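Local coordinates for galactose-1-phosphate uridylyltransferase (Pyrobaculum aerophilum str. IM2, PDB 6K9Z), which probably transfers a uridylyl group between UDP-glucose and galactose 1-phosphate, and binds UDP, zinc and iron, at residues R74-V79 and F140-L146; Q110-E114 and S213-E217; Y121-N127 and Y247-Q253. The protein carries 1 engineered substitution. All coordinates share one frame. Residue numbers count along the deposited sequence, not the author numbering.

Interaction 1 (R74-V79 and F140-L146); sequences RGSSLV and FSQIYIL. Engineered in segment 140-146: Phe140 (natural residue His). With UDP (uridine-5'-diphosphate), chain G.
Strands 76-79 and 140-146, neighbours in the half-barrel sheet, run antiparallel, their axes approaching to 4.7 Å at 167°. Gly75, with phi 159° and psi -160°, leads into the first. Phe140 is engineered; the natural residue is His, the predicted uridylylated nucleophile. The Phe140 ring (chi1 p) puts Phe140 CD2 4.0 Å from Val79 CG1. Ser141 points away and is hydrogen-bonded to Glu82. Gln142 and Val79 form a non-hydrogen-bonded pair, CA to CA 4.7 Å. Ile143 and Leu78 form a hydrogen-bonded pair, Leu78 N to Ile143 O 2.8 Å and Ile143 N to Leu78 O 2.9 Å. Tyr144 (chi1 m) and Ser77 form a non-hydrogen-bonded pair, CA to CA 4.6 Å, with Ser77 OG 3.6 Å from Tyr144 CE1. Ile145 and Ser76 form a hydrogen-bonded pair, Ile145 N to Ser76 O 2.7 Å and Ser76 N to Ile145 O 3.0 Å. Beside Leu146, Gly75 CA lies 3.1 Å from Ile145 O, where a CB would clash. Leu78, Ile143 and Ile145 make one face largely apolar, with Ser76 at its end. On the other, Val79, Gln142 and Tyr144 line the UDP site: Tyr144 OH donates to UDP O2B of the terminal phosphate at 2.7 Å; Asn50 and Arg51 also bind UDP.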
loop_
_atom_site.group_PDB
_atom_site.type_symbol
_atom_site.label_atom_id
_atom_site.label_comp_id
_atom_site.label_asym_id
_atom_site.label_seq_id
_atom_site.Cartn_x
_atom_site.Cartn_y
_atom_site.Cartn_z
ATOM N N ARG A 74 -8.281 -21.126 3.787
ATOM C CA ARG A 74 -8.604 -22.203 2.828
ATOM C C ARG A 74 -8.349 -21.714 1.397
ATOM O O ARG A 74 -8.969 -20.712 0.987
ATOM C CB ARG A 74 -10.072 -22.613 2.996
ATOM C CG ARG A 74 -10.563 -23.685 2.044
ATOM C CD ARG A 74 -9.680 -24.902 2.008
ATOM N NE ARG A 74 -10.178 -25.942 1.100
ATOM C CZ ARG A 74 -11.150 -26.781 1.391
ATOM N NH1 ARG A 74 -11.734 -26.721 2.573
ATOM N NH2 ARG A 74 -11.547 -27.675 0.511
ATOM N N GLY A 75 -7.512 -22.436 0.663
ATOM C CA GLY A 75 -7.092 -22.039 -0.686
ATOM C C GLY A 75 -5.807 -22.694 -1.115
ATOM O O GLY A 75 -5.500 -23.806 -0.637
ATOM N N SER A 76 -5.161 -22.099 -2.110
ATOM C CA SER A 76 -3.894 -22.595 -2.691
ATOM C C SER A 76 -3.011 -21.387 -2.903
ATOM O O SER A 76 -3.519 -20.318 -3.336
ATOM C CB SER A 76 -4.055 -23.323 -3.999
ATOM O OG SER A 76 -5.034 -24.306 -3.896
ATOM N N SER A 77 -1.735 -21.569 -2.642
ATOM C CA SER A 77 -0.681 -20.579 -2.967
ATOM C C SER A 77 0.302 -21.284 -3.901
ATOM O O SER A 77 0.808 -22.352 -3.517
ATOM C CB SER A 77 -0.037 -20.073 -1.756
ATOM O OG SER A 77 1.047 -19.259 -2.130
ATOM N N LEU A 78 0.395 -20.778 -5.135
ATOM C CA LEU A 78 1.118 -21.416 -6.242
ATOM C C LEU A 78 2.206 -20.472 -6.763
ATOM O O LEU A 78 2.032 -19.248 -6.754
ATOM C CB LEU A 78 0.130 -21.780 -7.354
ATOM C CG LEU A 78 -1.045 -22.684 -6.975
ATOM C CD1 LEU A 78 -1.979 -22.824 -8.191
ATOM C CD2 LEU A 78 -0.583 -24.026 -6.510
ATOM N N VAL A 79 3.274 -21.069 -7.221
ATOM C CA VAL A 79 4.388 -20.400 -7.927
ATOM C C VAL A 79 4.278 -20.801 -9.380
ATOM O O VAL A 79 4.184 -22.002 -9.697
ATOM C CB VAL A 79 5.756 -20.751 -7.331
ATOM C CG1 VAL A 79 6.859 -20.104 -8.140
ATOM C CG2 VAL A 79 5.835 -20.340 -5.881
ATOM N N PHE A 140 9.640 -15.809 -12.161
ATOM C CA PHE A 140 8.426 -16.462 -11.610
ATOM C C PHE A 140 7.387 -15.391 -11.283
ATOM O O PHE A 140 7.709 -14.206 -11.024
ATOM C CB PHE A 140 8.717 -17.334 -10.387
ATOM C CG PHE A 140 8.970 -16.554 -9.128
ATOM C CD1 PHE A 140 10.226 -16.041 -8.872
ATOM C CD2 PHE A 140 7.962 -16.302 -8.221
ATOM C CE1 PHE A 140 10.471 -15.298 -7.731
ATOM C CE2 PHE A 140 8.201 -15.547 -7.078
ATOM C CZ PHE A 140 9.450 -15.039 -6.844
ATOM N N SER A 141 6.166 -15.879 -11.194
ATOM C CA SER A 141 4.992 -15.126 -10.704
ATOM C C SER A 141 4.246 -16.001 -9.673
ATOM O O SER A 141 4.652 -17.121 -9.431
ATOM C CB SER A 141 4.146 -14.649 -11.886
ATOM O OG SER A 141 4.038 -15.608 -12.910
ATOM N N GLN A 142 3.145 -15.500 -9.148
ATOM C CA GLN A 142 2.454 -16.140 -8.024
ATOM C C GLN A 142 0.961 -16.158 -8.329
ATOM O O GLN A 142 0.446 -15.236 -8.955
ATOM C CB GLN A 142 2.773 -15.435 -6.694
ATOM C CG GLN A 142 4.235 -15.588 -6.233
ATOM C CD GLN A 142 4.419 -15.112 -4.818
ATOM O OE1 GLN A 142 3.895 -15.683 -3.835
ATOM N NE2 GLN A 142 5.183 -14.054 -4.704
ATOM N N ILE A 143 0.308 -17.191 -7.817
ATOM C CA ILE A 143 -1.171 -17.253 -7.748
ATOM C C ILE A 143 -1.601 -17.512 -6.295
ATOM O O ILE A 143 -1.085 -18.459 -5.683
ATOM C CB ILE A 143 -1.696 -18.377 -8.653
ATOM C CG1 ILE A 143 -1.357 -18.167 -10.136
ATOM C CG2 ILE A 143 -3.206 -18.495 -8.450
ATOM C CD1 ILE A 143 -1.328 -19.440 -10.952
ATOM N N TYR A 144 -2.554 -16.733 -5.789
ATOM C CA TYR A 144 -3.286 -17.081 -4.560
ATOM C C TYR A 144 -4.701 -17.404 -5.002
ATOM O O TYR A 144 -5.348 -16.548 -5.647
ATOM C CB TYR A 144 -3.327 -15.948 -3.549
ATOM C CG TYR A 144 -2.036 -15.476 -2.924
ATOM C CD1 TYR A 144 -0.868 -16.238 -2.894
ATOM C CD2 TYR A 144 -2.006 -14.217 -2.316
ATOM C CE1 TYR A 144 0.281 -15.770 -2.283
ATOM C CE2 TYR A 144 -0.862 -13.752 -1.689
ATOM C CZ TYR A 144 0.282 -14.528 -1.670
ATOM O OH TYR A 144 1.429 -14.094 -1.094
ATOM N N ILE A 145 -5.161 -18.592 -4.681
ATOM C CA ILE A 145 -6.588 -18.977 -4.813
ATOM C C ILE A 145 -7.162 -18.813 -3.407
ATOM O O ILE A 145 -6.704 -19.501 -2.497
ATOM C CB ILE A 145 -6.707 -20.420 -5.354
ATOM C CG1 ILE A 145 -6.053 -20.526 -6.739
ATOM C CG2 ILE A 145 -8.151 -20.813 -5.430
ATOM C CD1 ILE A 145 -5.978 -21.888 -7.336
ATOM N N LEU A 146 -8.062 -17.863 -3.254
ATOM C CA LEU A 146 -8.480 -17.369 -1.937
ATOM C C LEU A 146 -9.952 -17.627 -1.660
ATOM O O LEU A 146 -10.788 -17.603 -2.574
ATOM C CB LEU A 146 -8.232 -15.866 -1.894
ATOM C CG LEU A 146 -6.784 -15.412 -2.092
ATOM C CD1 LEU A 146 -6.783 -13.953 -2.506
ATOM C CD2 LEU A 146 -5.999 -15.673 -0.836
HETATM N N1 UDP G . 9.271 -19.938 -2.667
HETATM C C2 UDP G . 8.970 -21.304 -2.760
HETATM N N3 UDP G . 9.895 -22.229 -2.530
HETATM C C4 UDP G . 11.105 -21.858 -2.169
HETATM C C5 UDP G . 11.446 -20.541 -2.036
HETATM C C6 UDP G . 10.483 -19.595 -2.286
HETATM O O2 UDP G . 7.895 -21.718 -3.087
HETATM O O4 UDP G . 11.956 -22.705 -1.965
HETATM C "C1'" UDP G . 8.301 -18.878 -2.848
HETATM C "C2'" UDP G . 8.284 -18.252 -1.453
HETATM O "O2'" UDP G . 7.774 -19.012 -0.380
HETATM C "C3'" UDP G . 7.503 -16.991 -1.659
HETATM C "C4'" UDP G . 7.973 -16.565 -2.982
HETATM O "O4'" UDP G . 8.663 -17.691 -3.540
HETATM O "O3'" UDP G . 6.125 -17.139 -1.618
HETATM C "C5'" UDP G . 8.763 -15.360 -2.505
HETATM O "O5'" UDP G . 7.907 -14.356 -1.900
HETATM P PA UDP G . 7.139 -14.233 -0.445
HETATM O O1A UDP G . 7.923 -14.826 0.705
HETATM O O2A UDP G . 7.058 -12.757 -0.219
HETATM O O3A UDP G . 5.668 -14.904 -0.665
HETATM P PB UDP G . 4.538 -15.420 0.270
HETATM O O1B UDP G . 5.219 -16.457 0.919
HETATM O O2B UDP G . 3.402 -15.841 -0.565
HETATM O O3B UDP G . 4.229 -14.386 1.183
#

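Interaction 2 (Q110-E114 and S213-E217); sequences QRKAE and SLLTE
This is a mixed contact between a helix and a loop, polar at its centre with apolar packing around it. It joins the C-terminal part of helix 96-114 to the turn between strand 202-208 and helix 220-240. It links the two HIT-family halves of the chain. Residues 110-113 are helical; residues 215-217 form a short 3-10 segment. The nearest CA atoms are those of Arg111 and Thr216, 6.6 Å apart. Thr216 (chi1 p) is central. Its OG1 donates to Glu114 OE2 at 2.6 Å, and its backbone O accepts from Arg111 NH2 at 3.2 Å. Its CG2 lies over one face of the Arg111 guanidinium and is 3.5 Å from Arg111 CG. Glu114 OE2 also accepts from Gln110 NE2 at 3.0 Å. Gln110, with chi1 and chi2 both t, reaches across: its CG is 3.7 Å from Thr216 CG2, and its OE1 is 3.6 Å from Leu215 CB. Leu214 CD1 is 3.7 Å from Glu114 OE2. Glu217 OE1 accepts from Ser213 N (2.7 Å) and Leu214 N (2.9 Å). Leu215 packs on Val106 and Ala107 of helix 96-114, Gln110 touches Phe122 of strand 121-128, and Gln253, just after strand 247-252, hydrogen-bonds to both Gln110 and Leu215.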
loop_
_atom_site.group_PDB
_atom_site.type_symbol
_atom_site.label_atom_id
_atom_site.label_comp_id
_atom_site.label_asym_id
_atom_site.label_seq_id
_atom_site.Cartn_x
_atom_site.Cartn_y
_atom_site.Cartn_z
ATOM N N GLN A 110 -6.758 -21.541 -13.564
ATOM C CA GLN A 110 -7.984 -20.843 -13.116
ATOM C C GLN A 110 -9.207 -21.690 -13.453
ATOM O O GLN A 110 -10.166 -21.670 -12.665
ATOM C CB GLN A 110 -8.073 -19.445 -13.731
ATOM C CG GLN A 110 -9.318 -18.700 -13.283
ATOM C CD GLN A 110 -9.277 -17.256 -13.698
ATOM O OE1 GLN A 110 -8.191 -16.662 -13.742
ATOM N NE2 GLN A 110 -10.441 -16.684 -13.993
ATOM N N ARG A 111 -9.210 -22.379 -14.595
ATOM C CA ARG A 111 -10.402 -23.191 -14.963
ATOM C C ARG A 111 -10.599 -24.270 -13.896
ATOM O O ARG A 111 -11.755 -24.582 -13.574
ATOM C CB ARG A 111 -10.287 -23.742 -16.384
ATOM C CG ARG A 111 -10.738 -22.742 -17.435
ATOM C CD ARG A 111 -10.939 -23.264 -18.842
ATOM N NE ARG A 111 -10.787 -22.109 -19.708
ATOM C CZ ARG A 111 -9.653 -21.762 -20.297
ATOM N NH1 ARG A 111 -8.575 -22.510 -20.139
ATOM N NH2 ARG A 111 -9.603 -20.679 -21.049
ATOM N N LYS A 112 -9.489 -24.815 -13.397
ATOM C CA LYS A 112 -9.523 -25.849 -12.329
ATOM C C LYS A 112 -10.127 -25.189 -11.084
ATOM O O LYS A 112 -11.046 -25.808 -10.455
ATOM C CB LYS A 112 -8.136 -26.485 -12.177
ATOM C CG LYS A 112 -7.975 -27.468 -11.031
ATOM C CD LYS A 112 -7.118 -28.704 -11.351
ATOM C CE LYS A 112 -7.105 -29.714 -10.204
ATOM N NZ LYS A 112 -6.836 -29.038 -8.899
ATOM N N ALA A 113 -9.680 -23.981 -10.743
ATOM C CA ALA A 113 -10.173 -23.266 -9.531
ATOM C C ALA A 113 -11.658 -22.936 -9.679
ATOM O O ALA A 113 -12.381 -22.915 -8.672
ATOM C CB ALA A 113 -9.361 -22.022 -9.263
ATOM N N GLU A 114 -12.118 -22.684 -10.923
ATOM C CA GLU A 114 -13.516 -22.291 -11.185
ATOM C C GLU A 114 -14.452 -23.489 -10.864
ATOM O O GLU A 114 -15.642 -23.238 -10.555
ATOM C CB GLU A 114 -13.677 -21.758 -12.623
ATOM C CG GLU A 114 -13.110 -20.357 -12.806
ATOM C CD GLU A 114 -13.047 -19.868 -14.244
ATOM O OE1 GLU A 114 -13.521 -20.614 -15.124
ATOM O OE2 GLU A 114 -12.571 -18.713 -14.461
ATOM N N SER A 213 -14.332 -10.334 -18.361
ATOM C CA SER A 213 -14.152 -10.169 -16.895
ATOM C C SER A 213 -13.345 -11.294 -16.247
ATOM O O SER A 213 -12.893 -11.074 -15.080
ATOM C CB SER A 213 -15.501 -10.005 -16.218
ATOM O OG SER A 213 -16.384 -11.033 -16.587
ATOM N N LEU A 214 -13.187 -12.452 -16.893
ATOM C CA LEU A 214 -12.352 -13.559 -16.381
ATOM C C LEU A 214 -11.280 -13.864 -17.411
ATOM O O LEU A 214 -11.559 -13.865 -18.601
ATOM C CB LEU A 214 -13.157 -14.830 -16.078
ATOM C CG LEU A 214 -14.197 -14.754 -14.974
ATOM C CD1 LEU A 214 -15.030 -16.042 -15.006
ATOM C CD2 LEU A 214 -13.594 -14.514 -13.605
ATOM N N LEU A 215 -10.075 -14.179 -16.922
ATOM C CA LEU A 215 -8.952 -14.602 -17.781
ATOM C C LEU A 215 -9.395 -15.784 -18.650
ATOM O O LEU A 215 -8.880 -15.971 -19.769
ATOM C CB LEU A 215 -7.777 -14.978 -16.863
ATOM C CG LEU A 215 -6.470 -15.343 -17.567
ATOM C CD1 LEU A 215 -5.838 -14.124 -18.207
ATOM C CD2 LEU A 215 -5.517 -15.986 -16.579
ATOM N N THR A 216 -10.262 -16.627 -18.110
ATOM C CA THR A 216 -10.702 -17.876 -18.780
ATOM C C THR A 216 -11.668 -17.586 -19.930
ATOM O O THR A 216 -11.902 -18.525 -20.712
ATOM C CB THR A 216 -11.298 -18.833 -17.745
ATOM O OG1 THR A 216 -12.252 -18.097 -16.992
ATOM C CG2 THR A 216 -10.224 -19.346 -16.806
ATOM N N GLU A 217 -12.151 -16.366 -20.079
ATOM C CA GLU A 217 -12.992 -15.991 -21.235
ATOM C C GLU A 217 -12.122 -15.677 -22.436
ATOM O O GLU A 217 -12.699 -15.573 -23.546
ATOM C CB GLU A 217 -13.817 -14.754 -20.969
ATOM C CG GLU A 217 -14.974 -14.955 -20.017
ATOM C CD GLU A 217 -15.615 -13.612 -19.754
ATOM O OE1 GLU A 217 -14.990 -12.811 -19.071
ATOM O OE2 GLU A 217 -16.692 -13.324 -20.341
#

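Interaction 3 (Y121-N127 and Y247-Q253); sequences YFLFFRN and YIMVLHQ. With FE (Fe (III) ion), chain E.
Around Val250 CG2 is an apolar group: Leu123 CD1 lies at 3.7 Å and Phe125 CB at 4.3 Å. Phe124 CB meets Leu251 CB at 4.2 Å. Strands 121-127 and 247-252 run antiparallel, their axes approaching to 4.6 Å at 171°. In the sheet they are the seam between the N-terminal and C-terminal HIT-clan regions. Phe125 with Val250 and Asn127 with Ile248 are non-hydrogen-bonded pairs. Arg126 N to Met249 O and Met249 N to Arg126 O are hydrogen bonds of 2.8 Å. Leu251 N donates to Phe124 O at 3.1 Å. Beyond, water 1 bridges Phe122 O (2.8 Å), Phe124 N (3.0 Å) and Leu251 O (2.7 Å). Gln253 NE2 donates to Phe122 O (3.2 Å) and Gln110 OE1; Tyr121 OH donates to Gln253 O at 2.6 Å. His252 ND1 binds iron at 2.2 Å, with Glu156, His266 and Glu268; His252 NE2 hydrogen-bonds Gly288 O of the second subunit. Arg126 forms a salt bridge with Glu82. Strands 140-146 and 266-271 flank the pair, and helix 96-114 packs on Phe122 and Phe124.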
loop_
_atom_site.group_PDB
_atom_site.type_symbol
_atom_site.label_atom_id
_atom_site.label_comp_id
_atom_site.label_asym_id
_atom_site.label_seq_id
_atom_site.Cartn_x
_atom_site.Cartn_y
_atom_site.Cartn_z
ATOM N N TYR A 121 -11.739 -16.336 -5.303
ATOM C CA TYR A 121 -10.898 -15.411 -6.096
ATOM C C TYR A 121 -9.623 -16.111 -6.561
ATOM O O TYR A 121 -8.997 -16.866 -5.799
ATOM C CB TYR A 121 -10.600 -14.120 -5.312
ATOM C CG TYR A 121 -10.304 -13.010 -6.272
ATOM C CD1 TYR A 121 -11.322 -12.272 -6.837
ATOM C CD2 TYR A 121 -8.983 -12.739 -6.653
ATOM C CE1 TYR A 121 -11.052 -11.280 -7.762
ATOM C CE2 TYR A 121 -8.707 -11.757 -7.593
ATOM C CZ TYR A 121 -9.745 -11.066 -8.172
ATOM O OH TYR A 121 -9.526 -10.088 -9.089
ATOM N N PHE A 122 -9.231 -15.796 -7.787
ATOM C CA PHE A 122 -7.957 -16.238 -8.380
ATOM C C PHE A 122 -7.124 -14.970 -8.557
ATOM O O PHE A 122 -7.428 -14.173 -9.468
ATOM C CB PHE A 122 -8.227 -17.006 -9.672
ATOM C CG PHE A 122 -6.999 -17.615 -10.311
ATOM C CD1 PHE A 122 -6.177 -16.842 -11.123
ATOM C CD2 PHE A 122 -6.751 -18.980 -10.193
ATOM C CE1 PHE A 122 -5.097 -17.427 -11.781
ATOM C CE2 PHE A 122 -5.697 -19.560 -10.882
ATOM C CZ PHE A 122 -4.884 -18.781 -11.710
ATOM N N LEU A 123 -6.095 -14.786 -7.723
ATOM C CA LEU A 123 -5.238 -13.587 -7.766
ATOM C C LEU A 123 -3.880 -13.977 -8.387
ATOM O O LEU A 123 -3.088 -14.682 -7.715
ATOM C CB LEU A 123 -5.014 -13.011 -6.368
ATOM C CG LEU A 123 -4.119 -11.759 -6.342
ATOM C CD1 LEU A 123 -4.829 -10.565 -6.995
ATOM C CD2 LEU A 123 -3.724 -11.402 -4.920
ATOM N N PHE A 124 -3.598 -13.488 -9.594
ATOM C CA PHE A 124 -2.290 -13.647 -10.283
ATOM C C PHE A 124 -1.494 -12.349 -10.119
ATOM O O PHE A 124 -2.050 -11.272 -10.437
ATOM C CB PHE A 124 -2.566 -13.959 -11.754
ATOM C CG PHE A 124 -1.351 -14.053 -12.619
ATOM C CD1 PHE A 124 -0.379 -14.970 -12.355
ATOM C CD2 PHE A 124 -1.238 -13.312 -13.783
ATOM C CE1 PHE A 124 0.758 -15.053 -13.119
ATOM C CE2 PHE A 124 -0.110 -13.427 -14.595
ATOM C CZ PHE A 124 0.899 -14.296 -14.249
ATOM N N PHE A 125 -0.250 -12.425 -9.661
ATOM C CA PHE A 125 0.584 -11.220 -9.486
ATOM C C PHE A 125 2.040 -11.569 -9.722
ATOM O O PHE A 125 2.396 -12.741 -9.726
ATOM C CB PHE A 125 0.362 -10.532 -8.140
ATOM C CG PHE A 125 0.764 -11.321 -6.938
ATOM C CD1 PHE A 125 -0.090 -12.278 -6.415
ATOM C CD2 PHE A 125 2.008 -11.127 -6.352
ATOM C CE1 PHE A 125 0.265 -12.980 -5.274
ATOM C CE2 PHE A 125 2.381 -11.856 -5.241
ATOM C CZ PHE A 125 1.521 -12.792 -4.699
ATOM N N ARG A 126 2.839 -10.520 -9.957
ATOM C CA ARG A 126 4.258 -10.712 -10.221
ATOM C C ARG A 126 4.983 -9.573 -9.534
ATOM O O ARG A 126 4.639 -8.431 -9.782
ATOM C CB ARG A 126 4.518 -10.778 -11.719
ATOM C CG ARG A 126 5.940 -11.215 -12.094
ATOM C CD ARG A 126 6.130 -11.247 -13.634
ATOM N NE ARG A 126 7.216 -12.125 -14.011
ATOM C CZ ARG A 126 8.522 -11.799 -13.996
ATOM N NH1 ARG A 126 8.916 -10.574 -13.649
ATOM N NH2 ARG A 126 9.445 -12.724 -14.242
ATOM N N ASN A 127 6.002 -9.909 -8.748
ATOM C CA ASN A 127 6.924 -8.897 -8.181
ATOM C C ASN A 127 8.263 -9.041 -8.897
ATOM O O ASN A 127 8.730 -10.173 -9.037
ATOM C CB ASN A 127 7.118 -9.081 -6.677
ATOM C CG ASN A 127 5.812 -8.918 -5.938
ATOM O OD1 ASN A 127 5.104 -7.938 -6.182
ATOM N ND2 ASN A 127 5.525 -9.842 -5.018
ATOM N N TYR A 247 9.242 -3.601 -10.713
ATOM C CA TYR A 247 7.803 -3.344 -10.912
ATOM C C TYR A 247 6.980 -4.440 -10.239
ATOM O O TYR A 247 7.502 -5.549 -9.890
ATOM C CB TYR A 247 7.434 -3.264 -12.397
ATOM C CG TYR A 247 7.584 -4.557 -13.149
ATOM C CD1 TYR A 247 6.573 -5.490 -13.127
ATOM C CD2 TYR A 247 8.732 -4.847 -13.852
ATOM C CE1 TYR A 247 6.682 -6.705 -13.778
ATOM C CE2 TYR A 247 8.864 -6.060 -14.517
ATOM C CZ TYR A 247 7.849 -6.991 -14.450
ATOM O OH TYR A 247 7.968 -8.210 -15.046
ATOM N N ILE A 248 5.697 -4.105 -10.130
ATOM C CA ILE A 248 4.625 -4.963 -9.605
ATOM C C ILE A 248 3.626 -5.100 -10.736
ATOM O O ILE A 248 3.298 -4.095 -11.360
ATOM C CB ILE A 248 3.997 -4.327 -8.380
ATOM C CG1 ILE A 248 5.018 -4.314 -7.239
ATOM C CG2 ILE A 248 2.702 -5.010 -8.034
ATOM C CD1 ILE A 248 4.904 -3.129 -6.345
ATOM N N MET A 249 3.158 -6.306 -10.957
ATOM C CA MET A 249 2.024 -6.537 -11.890
ATOM C C MET A 249 0.933 -7.353 -11.206
ATOM O O MET A 249 1.266 -8.283 -10.481
ATOM C CB MET A 249 2.494 -7.275 -13.132
ATOM C CG MET A 249 1.337 -7.566 -14.070
ATOM S SD MET A 249 1.958 -7.971 -15.727
ATOM C CE MET A 249 2.459 -9.654 -15.404
ATOM N N VAL A 250 -0.321 -6.933 -11.361
ATOM C CA VAL A 250 -1.462 -7.646 -10.755
ATOM C C VAL A 250 -2.571 -7.709 -11.801
ATOM O O VAL A 250 -2.766 -6.785 -12.535
ATOM C CB VAL A 250 -1.903 -6.975 -9.434
ATOM C CG1 VAL A 250 -2.381 -5.560 -9.644
ATOM C CG2 VAL A 250 -2.907 -7.805 -8.641
ATOM N N LEU A 251 -3.253 -8.827 -11.808
ATOM C CA LEU A 251 -4.460 -9.058 -12.632
ATOM C C LEU A 251 -5.700 -8.759 -11.792
ATOM O O LEU A 251 -5.953 -9.483 -10.831
ATOM C CB LEU A 251 -4.492 -10.501 -13.114
ATOM C CG LEU A 251 -5.772 -10.914 -13.858
ATOM C CD1 LEU A 251 -6.044 -9.928 -14.992
ATOM C CD2 LEU A 251 -5.646 -12.346 -14.380
ATOM N N HIS A 252 -6.450 -7.747 -12.166
ATOM C CA HIS A 252 -7.754 -7.384 -11.561
ATOM C C HIS A 252 -8.807 -8.034 -12.458
ATOM O O HIS A 252 -8.950 -7.582 -13.601
ATOM C CB HIS A 252 -7.873 -5.868 -11.509
ATOM C CG HIS A 252 -7.078 -5.268 -10.408
ATOM N ND1 HIS A 252 -7.067 -3.902 -10.175
ATOM C CD2 HIS A 252 -6.356 -5.857 -9.432
ATOM C CE1 HIS A 252 -6.320 -3.677 -9.100
ATOM N NE2 HIS A 252 -5.848 -4.834 -8.611
ATOM N N GLN A 253 -9.483 -9.059 -11.936
ATOM C CA GLN A 253 -10.573 -9.717 -12.689
ATOM C C GLN A 253 -11.762 -9.915 -11.756
ATOM O O GLN A 253 -11.685 -9.694 -10.547
ATOM C CB GLN A 253 -10.061 -10.992 -13.337
ATOM C CG GLN A 253 -9.676 -12.083 -12.363
ATOM C CD GLN A 253 -9.343 -13.378 -13.068
ATOM O OE1 GLN A 253 -9.976 -13.733 -14.047
ATOM N NE2 GLN A 253 -8.368 -14.114 -12.564
HETATM FE FE FE E . -7.993 -2.113 -11.158
HETATM O O HOH W 1 -5.982 -12.212 -10.792
HETATM O O HOH W 2 -8.674 -0.073 -11.769
#

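Interactions 1 and 3 belong to one antiparallel nine-stranded sheet, their centres about 10 Å apart. Strands 140-146 and 121-128 are neighbours there, so the order is 76-81, 140-146, 121-128, 247-252. Tyr144 O to Leu123 N, at 2.8 Å, is a probable hydrogen bond joining the two. The centre of interaction 2 is about 14 Å from the centre of each of the others. It touches interaction 1 where Ile145 CD1 meets Ala113 CB at 3.9 Å, and interaction 3 through Gln253. Along the chain the segments alternate: all three first segments precede 140-146, then 213-217 and 247-253. The UDP-lining and iron-bearing pairs thus share one sheet, and both touch the second subunit. Interaction 2 closes the same N- to C-terminal junction as interaction 3, from the helix side.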